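Long-range contacts in tetracycline repressor protein class G (Acinetobacter baumannii, PDB 6RX9), which represses the tetracycline resistance gene tetA by binding its operator DNA through a helix-turn-helix region, and loses affinity for those sites when tetracycline binds: residues A61-R66 against K80-S85; D74-L79 against S194-F199; T88-Y93 against Y140-V145. All blocks are in the same frame, centred on the assembly; numbering follows the deposited sequence.

Contact 1. Residues A61-R66 against K80-S85; sequences AERHTR and KENALS
Arg63 and Arg66 approach helix 75-91 by different routes, and Asn82 is held by both. Along Arg63, CB and CG pass Ser85 OG, a doubtful contact because Ser85 was modelled in two conformers. From CG to NE the chain is extended, and the guanidinium edge meets Asn82 OD1, the guanidinium and amide planes 41° apart. Arg63 NE reaches Asn82 OD1 only weakly, at 3.4 Å. NH1 makes the better bond to the same oxygen, 3.1 Å from Arg63 NH1 to Asn82 OD1, with the acceptor near the guanidinium plane; Ser138 OG also binds Arg63 NH1, and Phe86 makes a cation-pi contact with Arg63. From the amide's other branch, Asn82 ND2 donates to Arg66 O at 3.1 Å in an almost straight bond (177°), arriving above the carbonyl plane. Arg66 bends at its second torsion and lays its guanidinium over the stem of Glu81, with Arg66 NH1 3.4 Å from Glu81 CB. Asn82 thus has its oxygen turned to a cation and its nitrogen to a carbonyl, which fixes the rotation of the amide. His64 and Asn82 probably contact tetracycline, so these bonds are consistent with an amide oriented by the protein itself.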
# COMPACT_ATOMS: atom_id res chain seq x y z
N ALA A 61 -10.63 -0.84 14.51
CA ALA A 61 -11.20 -0.38 15.80
C ALA A 61 -10.37 0.79 16.36
O ALA A 61 -10.98 1.82 16.72
CB ALA A 61 -11.25 -1.52 16.78
N GLU A 62 -9.04 0.63 16.44
CA GLU A 62 -8.08 1.64 16.97
C GLU A 62 -8.21 2.96 16.21
O GLU A 62 -8.13 4.02 16.86
CB GLU A 62 -6.65 1.08 16.90
CG GLU A 62 -5.54 2.11 17.11
CD GLU A 62 -5.44 2.70 18.50
OE1 GLU A 62 -6.20 2.28 19.39
OE2 GLU A 62 -4.58 3.59 18.70
N ARG A 63 -8.41 2.91 14.88
CA ARG A 63 -8.51 4.11 14.01
C ARG A 63 -9.81 4.87 14.30
O ARG A 63 -9.77 6.12 14.26
CB ARG A 63 -8.41 3.75 12.52
CG ARG A 63 -8.01 4.93 11.65
CD ARG A 63 -8.21 4.73 10.16
NE ARG A 63 -7.64 5.85 9.41
CZ ARG A 63 -7.55 5.92 8.08
NH1 ARG A 63 -7.02 7.00 7.53
NH2 ARG A 63 -7.99 4.94 7.32
N HIS A 64 -10.91 4.17 14.60
CA HIS A 64 -12.25 4.77 14.86
C HIS A 64 -12.20 5.70 16.07
O HIS A 64 -13.01 6.66 16.10
CB HIS A 64 -13.32 3.68 15.04
CG HIS A 64 -13.46 2.76 13.87
ND1 HIS A 64 -13.36 3.21 12.56
CD2 HIS A 64 -13.72 1.44 13.80
CE1 HIS A 64 -13.53 2.19 11.74
NE2 HIS A 64 -13.76 1.09 12.48
N THR A 65 -11.31 5.44 17.04
CA THR A 65 -11.15 6.24 18.28
C THR A 65 -10.52 7.60 17.96
O THR A 65 -10.70 8.54 18.77
CB THR A 65 -10.32 5.49 19.34
OG1 THR A 65 -8.98 5.35 18.86
CG2 THR A 65 -10.89 4.12 19.68
N ARG A 66 -9.81 7.71 16.83
CA ARG A 66 -9.11 8.94 16.38
C ARG A 66 -9.68 9.44 15.05
O ARG A 66 -8.98 10.19 14.34
CB ARG A 66 -7.60 8.66 16.28
CG ARG A 66 -6.86 8.81 17.60
CD ARG A 66 -6.64 10.28 17.94
NE ARG A 66 -5.95 10.46 19.21
CZ ARG A 66 -5.49 11.63 19.66
NH1 ARG A 66 -5.64 12.73 18.95
NH2 ARG A 66 -4.89 11.68 20.84
N LYS A 80 -2.08 13.71 11.81
CA LYS A 80 -0.93 12.91 12.32
C LYS A 80 -1.45 11.82 13.26
O LYS A 80 -1.09 10.65 13.04
CB LYS A 80 0.10 13.78 13.04
CG LYS A 80 1.24 13.00 13.68
CD LYS A 80 2.56 13.74 13.76
CE LYS A 80 3.72 12.82 14.10
NZ LYS A 80 5.01 13.55 14.13
N GLU A 81 -2.27 12.17 14.25
CA GLU A 81 -2.79 11.21 15.26
C GLU A 81 -3.67 10.16 14.56
O GLU A 81 -3.61 8.99 14.96
CB GLU A 81 -3.54 11.93 16.38
CG GLU A 81 -2.62 12.73 17.30
CD GLU A 81 -1.58 11.91 18.04
OE1 GLU A 81 -0.59 12.51 18.50
OE2 GLU A 81 -1.75 10.68 18.16
N ASN A 82 -4.44 10.57 13.54
CA ASN A 82 -5.28 9.65 12.72
C ASN A 82 -4.36 8.66 11.99
O ASN A 82 -4.64 7.45 12.03
CB ASN A 82 -6.17 10.42 11.74
CG ASN A 82 -7.11 9.51 10.97
OD1 ASN A 82 -6.80 9.11 9.85
ND2 ASN A 82 -8.25 9.18 11.55
N ALA A 83 -3.29 9.15 11.36
CA ALA A 83 -2.32 8.32 10.60
C ALA A 83 -1.66 7.31 11.55
O ALA A 83 -1.59 6.12 11.17
CB ALA A 83 -1.30 9.20 9.92
N LEU A 84 -1.23 7.75 12.73
CA LEU A 84 -0.50 6.91 13.72
C LEU A 84 -1.41 5.78 14.23
O LEU A 84 -0.92 4.65 14.41
CB LEU A 84 0.02 7.78 14.86
CG LEU A 84 1.20 8.69 14.51
CD1 LEU A 84 1.36 9.80 15.54
CD2 LEU A 84 2.49 7.88 14.39
N SER A 85 -2.69 6.09 14.46
CA SER A 85 -3.73 5.14 14.93
C SER A 85 -3.99 4.07 13.85
O SER A 85 -4.14 2.89 14.21
CB SER A 85 -5.00 5.86 15.31
OG SER A 85 -5.68 6.34 14.17

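Contact 2. Residues D74-L79 against S194-F199; sequences DWRVFL and SLIAGF
Ile196 is the bump of this contact, set in a hollow of helix 75-91 lined by Trp75, Arg76 and Leu79. Its CG2 lies 4.0 Å from Trp75 CZ3 and 4.1 Å from Arg76 CB, while CD1 of Ile196 rests against the carbonyl oxygen of Arg76 at 4.0 Å. CG of Trp75 sits between the backbone N and the carbonyl carbon (chi1 65°). The CZ3-CH2 rim of the six-membered ring touches helix 194-199 at two points: Trp75 CH2 is 3.6 Å from Ile196 O, near the ring plane, and Trp75 CZ3 is 3.7 Å from Phe199 CB. The two segments run roughly antiparallel at 149°, their axes 10.5 Å apart. Helix 185-202 also belongs, with helix 127-155, to the four-helix bundle through which TetR repressors dimerise, and Phe199 packs on Ser194 of the second subunit. Leu79 CD1 packs on the Phe199 ring, 3.9 Å from Phe199 CD2, approaching obliquely. Arg76 CG covers one face of the indole over its centre; Phe125 of the same chain meets Trp75 edge-to-face. Arg76, an exposed residue, forms salt bridges with Asp74 and Glu200.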
# COMPACT_ATOMS: atom_id res chain seq x y z
N ASP A 74 -5.72 21.42 16.13
CA ASP A 74 -5.59 21.94 14.74
C ASP A 74 -5.52 20.75 13.78
O ASP A 74 -5.33 19.61 14.25
CB ASP A 74 -4.39 22.87 14.59
CG ASP A 74 -3.07 22.14 14.42
OD1 ASP A 74 -2.79 21.24 15.23
OD2 ASP A 74 -2.33 22.47 13.47
N TRP A 75 -5.68 21.02 12.48
CA TRP A 75 -5.76 20.00 11.40
C TRP A 75 -4.48 19.15 11.35
O TRP A 75 -4.59 17.97 10.97
CB TRP A 75 -6.06 20.66 10.05
CG TRP A 75 -4.99 21.57 9.53
CD1 TRP A 75 -4.86 22.91 9.76
CD2 TRP A 75 -3.91 21.21 8.65
NE1 TRP A 75 -3.77 23.41 9.10
CE2 TRP A 75 -3.17 22.39 8.41
CE3 TRP A 75 -3.50 20.02 8.05
CZ2 TRP A 75 -2.04 22.39 7.60
CZ3 TRP A 75 -2.38 20.02 7.25
CH2 TRP A 75 -1.66 21.20 7.03
N ARG A 76 -3.33 19.72 11.71
CA ARG A 76 -2.01 19.03 11.63
C ARG A 76 -1.96 17.88 12.65
O ARG A 76 -1.55 16.77 12.27
CB ARG A 76 -0.86 20.01 11.86
CG ARG A 76 -0.78 21.13 10.84
CD ARG A 76 0.40 22.05 11.08
NE ARG A 76 0.16 23.40 10.61
CZ ARG A 76 -0.18 24.45 11.36
NH1 ARG A 76 -0.37 25.63 10.79
NH2 ARG A 76 -0.33 24.33 12.67
N VAL A 77 -2.38 18.15 13.89
CA VAL A 77 -2.40 17.14 14.99
C VAL A 77 -3.44 16.06 14.65
O VAL A 77 -3.14 14.87 14.86
CB VAL A 77 -2.66 17.79 16.36
CG1 VAL A 77 -2.89 16.76 17.45
CG2 VAL A 77 -1.52 18.73 16.75
N PHE A 78 -4.61 16.46 14.13
CA PHE A 78 -5.71 15.54 13.74
C PHE A 78 -5.21 14.53 12.70
O PHE A 78 -5.41 13.32 12.92
CB PHE A 78 -6.92 16.30 13.18
CG PHE A 78 -7.95 15.39 12.57
CD1 PHE A 78 -8.64 14.48 13.35
CD2 PHE A 78 -8.21 15.42 11.20
CE1 PHE A 78 -9.58 13.63 12.79
CE2 PHE A 78 -9.14 14.56 10.64
CZ PHE A 78 -9.83 13.67 11.44
N LEU A 79 -4.59 15.00 11.62
CA LEU A 79 -4.13 14.13 10.50
C LEU A 79 -3.01 13.20 10.99
O LEU A 79 -3.04 12.02 10.61
CB LEU A 79 -3.65 14.99 9.32
CG LEU A 79 -4.76 15.70 8.53
CD1 LEU A 79 -4.17 16.45 7.35
CD2 LEU A 79 -5.82 14.72 8.07
N SER A 194 6.42 15.06 6.43
CA SER A 194 6.63 15.64 5.07
C SER A 194 5.28 15.81 4.37
O SER A 194 5.04 16.90 3.81
CB SER A 194 7.58 14.79 4.26
OG SER A 194 8.86 14.76 4.87
N LEU A 195 4.43 14.79 4.40
CA LEU A 195 3.09 14.83 3.76
C LEU A 195 2.28 15.99 4.35
O LEU A 195 1.73 16.80 3.58
CB LEU A 195 2.40 13.48 3.98
CG LEU A 195 1.20 13.18 3.09
CD1 LEU A 195 1.52 13.38 1.62
CD2 LEU A 195 0.70 11.75 3.32
N ILE A 196 2.23 16.09 5.68
CA ILE A 196 1.41 17.11 6.41
C ILE A 196 1.99 18.51 6.16
O ILE A 196 1.20 19.43 5.89
CB ILE A 196 1.29 16.76 7.91
CG1 ILE A 196 0.48 15.48 8.11
CG2 ILE A 196 0.71 17.93 8.70
CD1 ILE A 196 0.61 14.87 9.48
N ALA A 197 3.32 18.67 6.22
CA ALA A 197 4.03 19.94 5.93
C ALA A 197 3.68 20.42 4.51
O ALA A 197 3.48 21.63 4.33
CB ALA A 197 5.52 19.77 6.10
N GLY A 198 3.61 19.49 3.55
CA GLY A 198 3.25 19.76 2.15
C GLY A 198 1.82 20.25 1.99
O GLY A 198 1.59 21.13 1.14
N PHE A 199 0.88 19.71 2.77
CA PHE A 199 -0.56 20.11 2.75
C PHE A 199 -0.68 21.60 3.08
O PHE A 199 -1.51 22.27 2.44
CB PHE A 199 -1.40 19.27 3.72
CG PHE A 199 -1.54 17.81 3.37
CD1 PHE A 199 -1.50 17.38 2.05
CD2 PHE A 199 -1.76 16.87 4.36
CE1 PHE A 199 -1.64 16.03 1.75
CE2 PHE A 199 -1.91 15.53 4.06
CZ PHE A 199 -1.85 15.11 2.75

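Contact 3. Residues T88-Y93 against Y140-V145; sequences TALLSY and YVVGSV
In the core of the drug-binding domain, where the C-terminal part of helix 75-91 lies against the long helix 127-155, Leu90 and Leu91 meet Val141, Val142 and Val145. The contact is purely apolar and small, and one methyl group does most of the work. Val145 CG1 stands anti to its backbone N (chi1 180°) and meets the two leucines together. It comes 3.8 Å from Leu90 CB, so it touches Leu90 at the root of the side chain. The same methyl, Val145 CG1, is 3.7 Å from Leu91 CD2, here meeting the far end of a side chain. Leu91 crosses the valine obliquely, with its CG also close to that methyl, so Val145 CG1 touches both a stem and a branch.

Leu90 continues past Val145. Its CG lies anti to the carbonyl carbon (chi1 -68°), and beyond it CD1 touches both Val141 and Val142: Leu90 CD1 is 4.3 Å from Val141 CG1 and 4.4 Å from Val142 CG2. These are looser touches than those at Val145, made methyl to methyl. Just past Leu91, Ser92 OG donates to Ala89 O at 2.7 Å, a bond inside segment 88-93.

Around this patch, Leu90 and Val142 both touch His100 of helix 96-102, which probably takes part in binding magnesium with the drug, and Val145 packs on Ala97 of the same helix. Val141 also reaches Phe188 of helix 185-202, and Val142 packs on Leu146 of the second subunit. Tyr93 leans on Leu14 and Leu17 of helix 6-20, so the end of segment 88-93 also borders the DNA-binding domain.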
# COMPACT_ATOMS: atom_id res chain seq x y z
N THR A 88 -0.90 1.75 13.74
CA THR A 88 -0.95 0.88 14.95
C THR A 88 -1.96 -0.25 14.71
O THR A 88 -1.62 -1.41 15.01
CB THR A 88 -1.29 1.69 16.21
OG1 THR A 88 -0.35 2.76 16.29
CG2 THR A 88 -1.23 0.85 17.47
N ALA A 89 -3.13 0.08 14.16
CA ALA A 89 -4.24 -0.87 13.87
C ALA A 89 -3.77 -1.95 12.89
O ALA A 89 -4.09 -3.13 13.13
CB ALA A 89 -5.43 -0.13 13.33
N LEU A 90 -3.06 -1.58 11.82
CA LEU A 90 -2.58 -2.53 10.79
C LEU A 90 -1.42 -3.37 11.34
O LEU A 90 -1.30 -4.54 10.94
CB LEU A 90 -2.17 -1.78 9.52
CG LEU A 90 -3.32 -1.11 8.75
CD1 LEU A 90 -2.80 -0.44 7.49
CD2 LEU A 90 -4.41 -2.12 8.40
N LEU A 91 -0.59 -2.80 12.23
CA LEU A 91 0.58 -3.49 12.83
C LEU A 91 0.15 -4.41 13.99
O LEU A 91 0.97 -5.25 14.39
CB LEU A 91 1.60 -2.47 13.33
CG LEU A 91 2.47 -1.80 12.25
CD1 LEU A 91 3.32 -0.69 12.86
CD2 LEU A 91 3.35 -2.81 11.54
N SER A 92 -1.08 -4.26 14.50
CA SER A 92 -1.57 -4.94 15.74
C SER A 92 -1.71 -6.45 15.52
O SER A 92 -1.72 -7.17 16.53
CB SER A 92 -2.85 -4.33 16.25
OG SER A 92 -3.94 -4.60 15.38
N TYR A 93 -1.81 -6.91 14.27
CA TYR A 93 -1.95 -8.35 13.93
C TYR A 93 -1.08 -8.71 12.72
O TYR A 93 -0.93 -7.89 11.80
CB TYR A 93 -3.42 -8.71 13.71
CG TYR A 93 -4.21 -8.76 14.99
CD1 TYR A 93 -4.17 -9.87 15.81
CD2 TYR A 93 -4.96 -7.67 15.41
CE1 TYR A 93 -4.87 -9.92 17.00
CE2 TYR A 93 -5.67 -7.71 16.60
CZ TYR A 93 -5.62 -8.83 17.40
OH TYR A 93 -6.31 -8.88 18.58
N TYR A 140 -0.26 6.38 2.03
CA TYR A 140 1.11 6.36 2.61
C TYR A 140 1.19 5.29 3.71
O TYR A 140 2.15 4.50 3.69
CB TYR A 140 1.50 7.75 3.14
CG TYR A 140 2.79 7.73 3.93
CD1 TYR A 140 4.01 7.54 3.29
CD2 TYR A 140 2.78 7.84 5.31
CE1 TYR A 140 5.19 7.48 4.01
CE2 TYR A 140 3.96 7.79 6.04
CZ TYR A 140 5.17 7.61 5.39
OH TYR A 140 6.33 7.56 6.10
N VAL A 141 0.22 5.26 4.62
CA VAL A 141 0.23 4.33 5.79
C VAL A 141 0.18 2.88 5.28
O VAL A 141 0.99 2.07 5.75
CB VAL A 141 -0.92 4.63 6.77
CG1 VAL A 141 -1.07 3.52 7.81
CG2 VAL A 141 -0.75 5.97 7.45
N VAL A 142 -0.73 2.58 4.36
CA VAL A 142 -0.90 1.21 3.80
C VAL A 142 0.43 0.78 3.16
O VAL A 142 0.91 -0.32 3.49
CB VAL A 142 -2.08 1.13 2.81
CG1 VAL A 142 -2.05 -0.16 2.00
CG2 VAL A 142 -3.40 1.29 3.53
N GLY A 143 1.00 1.61 2.28
CA GLY A 143 2.28 1.32 1.60
C GLY A 143 3.38 1.02 2.61
O GLY A 143 4.10 0.01 2.42
N SER A 144 3.49 1.84 3.66
CA SER A 144 4.54 1.74 4.71
C SER A 144 4.40 0.43 5.48
O SER A 144 5.42 -0.27 5.66
CB SER A 144 4.48 2.93 5.64
OG SER A 144 5.36 2.74 6.73
N VAL A 145 3.19 0.09 5.93
CA VAL A 145 2.96 -1.10 6.80
C VAL A 145 3.12 -2.38 5.98
O VAL A 145 3.68 -3.36 6.52
CB VAL A 145 1.60 -1.05 7.53
CG1 VAL A 145 1.41 -2.27 8.41
CG2 VAL A 145 1.46 0.23 8.36

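Coming from the DNA-binding region, the chain first passes 61-66, turns, and enters helix 75-91, which supplies one side of all three contacts. Contact 1 closes the short loop by bringing 80-85 back to 61-66. Before it closes, contact 2 has already opened at 74-79, so the two cross; contact 2 ends only at 194-199, near the C terminus. Contact 3 opens after contact 1 has closed and joins 88-93 to 140-145, nested inside the long loop of contact 2. Helix 75-91 is thereby tied to the connection from the DNA-binding domain, to helix 185-202 and to helix 127-155. Contacts 2 and 3 also touch the second subunit.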